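Local coordinates for protein paenibacillus xanthan lyase (Paenibacillus, PDB 6F2P) that cleaves the polysaccharide xanthan as a calcium-containing lyase of polysaccharide lyase family 8, probably by beta-elimination, at residues A[725-730]-A[747-752]. Residues are numbered along the deposited sequence; the frame is centred on the assembly and turned at random.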
# COMPACT_ATOMS: atom_id res chain seq x y z
N ILE A 725 22.95 1.83 -11.64
CA ILE A 725 24.30 2.03 -11.12
C ILE A 725 25.33 1.20 -11.87
O ILE A 725 26.46 1.64 -12.08
CB ILE A 725 24.35 1.75 -9.61
CG1 ILE A 725 23.42 2.70 -8.88
CG2 ILE A 725 25.78 1.88 -9.08
CD1 ILE A 725 23.50 2.59 -7.39
N GLN A 726 24.93 0.01 -12.30
CA GLN A 726 25.83 -0.86 -13.04
C GLN A 726 25.09 -1.92 -13.84
O GLN A 726 24.02 -2.36 -13.44
CB GLN A 726 26.79 -1.54 -12.07
CG GLN A 726 27.88 -2.33 -12.74
CD GLN A 726 28.77 -3.01 -11.74
OE1 GLN A 726 29.81 -2.48 -11.35
NE2 GLN A 726 28.35 -4.19 -11.30
N TYR A 727 25.66 -2.32 -14.97
CA TYR A 727 25.12 -3.40 -15.79
C TYR A 727 25.91 -4.70 -15.60
O TYR A 727 25.32 -5.77 -15.43
CB TYR A 727 25.16 -3.02 -17.26
CG TYR A 727 24.34 -1.81 -17.58
CD1 TYR A 727 22.97 -1.79 -17.32
CD2 TYR A 727 24.92 -0.69 -18.15
CE1 TYR A 727 22.21 -0.68 -17.62
CE2 TYR A 727 24.17 0.43 -18.45
CZ TYR A 727 22.81 0.43 -18.18
OH TYR A 727 22.06 1.55 -18.47
N TYR A 728 27.23 -4.61 -15.65
CA TYR A 728 28.08 -5.78 -15.54
C TYR A 728 29.28 -5.50 -14.63
O TYR A 728 29.71 -4.35 -14.51
CB TYR A 728 28.53 -6.25 -16.93
CG TYR A 728 29.07 -5.15 -17.83
CD1 TYR A 728 30.37 -4.67 -17.67
CD2 TYR A 728 28.29 -4.60 -18.84
CE1 TYR A 728 30.87 -3.66 -18.49
CE2 TYR A 728 28.79 -3.59 -19.67
CZ TYR A 728 30.07 -3.13 -19.49
OH TYR A 728 30.57 -2.14 -20.30
N PRO A 729 29.81 -6.53 -13.96
CA PRO A 729 29.44 -7.95 -14.01
C PRO A 729 28.13 -8.26 -13.28
O PRO A 729 27.60 -9.36 -13.45
CB PRO A 729 30.61 -8.62 -13.29
CG PRO A 729 31.03 -7.62 -12.28
CD PRO A 729 30.87 -6.27 -12.95
N THR A 730 27.61 -7.33 -12.49
CA THR A 730 26.31 -7.52 -11.84
C THR A 730 25.42 -6.29 -11.96
O THR A 730 25.91 -5.15 -11.99
CB THR A 730 26.45 -7.91 -10.35
OG1 THR A 730 27.23 -6.92 -9.66
CG2 THR A 730 27.14 -9.24 -10.21
N VAL A 747 12.25 -1.84 -13.30
CA VAL A 747 13.36 -1.66 -14.22
C VAL A 747 13.58 -2.97 -14.99
O VAL A 747 13.49 -4.05 -14.41
CB VAL A 747 14.65 -1.22 -13.49
CG1 VAL A 747 15.11 -2.27 -12.49
CG2 VAL A 747 15.77 -0.93 -14.49
N LYS A 748 13.82 -2.88 -16.29
CA LYS A 748 14.05 -4.06 -17.11
C LYS A 748 15.38 -3.97 -17.84
O LYS A 748 15.61 -3.06 -18.65
CB LYS A 748 12.89 -4.29 -18.09
CG LYS A 748 13.10 -5.50 -19.00
CD LYS A 748 11.78 -6.10 -19.49
CE LYS A 748 10.93 -5.08 -20.24
NZ LYS A 748 9.73 -5.68 -20.89
N PHE A 749 16.27 -4.90 -17.52
CA PHE A 749 17.60 -4.93 -18.09
C PHE A 749 17.68 -5.86 -19.29
O PHE A 749 16.94 -6.84 -19.38
CB PHE A 749 18.59 -5.40 -17.03
CG PHE A 749 18.87 -4.37 -15.97
CD1 PHE A 749 19.83 -3.40 -16.17
CD2 PHE A 749 18.19 -4.40 -14.76
CE1 PHE A 749 20.11 -2.45 -15.19
CE2 PHE A 749 18.46 -3.46 -13.77
CZ PHE A 749 19.42 -2.48 -13.98
N SER A 750 18.58 -5.56 -20.22
CA SER A 750 18.84 -6.46 -21.33
C SER A 750 19.92 -7.47 -20.95
O SER A 750 20.86 -7.13 -20.22
CB SER A 750 19.26 -5.68 -22.58
OG SER A 750 20.44 -4.93 -22.34
N LEU A 751 19.80 -8.70 -21.42
CA LEU A 751 20.79 -9.73 -21.10
C LEU A 751 21.61 -10.15 -22.32
O LEU A 751 22.61 -10.85 -22.19
CB LEU A 751 20.11 -10.95 -20.49
CG LEU A 751 19.45 -10.78 -19.13
CD1 LEU A 751 18.92 -12.11 -18.62
CD2 LEU A 751 20.42 -10.17 -18.13
N THR A 752 21.17 -9.72 -23.50
CA THR A 752 21.85 -10.07 -24.74
C THR A 752 22.23 -8.84 -25.56
O THR A 752 21.93 -7.70 -25.18
CB THR A 752 20.99 -10.99 -25.63
OG1 THR A 752 19.77 -10.32 -25.96
CG2 THR A 752 20.69 -12.31 -24.92
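Tyr727 and Phe749 meet edge against edge. CD1 of Tyr727 lies 3.6 Å from CE1 of Phe749, and CE1 of Tyr727 lies 3.9 Å from CD1 of Phe749, so one ortho-meta edge of each ring faces the same edge of the other. The planes are turned by 75° and the centroids stand 6.0 Å apart; neither ring covers a face of its partner, so this is not a stack. With CG anti to the carbonyl carbon (chi1 -61°), the tyrosine ring reaches across although its CB does not point at Phe749, whose own CB is directed at the loop. Phe749 also packs on Ile691 and Met731, Tyr727 on Leu715 and Pro759. An alanine in place of Tyr727 would probably leave the CD1-CE1 edge of Phe749 without its aromatic neighbour and open a gap beside Leu715. Behind the tyrosine, Gln726 NE2 donates a nearly straight 2.7 Å bond to Thr730 O, bridging the turn that holds the cis peptide before Pro729. Ile725 and Gln726 both pair with Lys732 in a classic beta bulge. Buried Phe749 on strand 744-750 of one sheet thus meets partly exposed Tyr727, in the loop after edge strand 722-726 of the other, in what is probably the C-terminal beta-sandwich of a family 8 lyase.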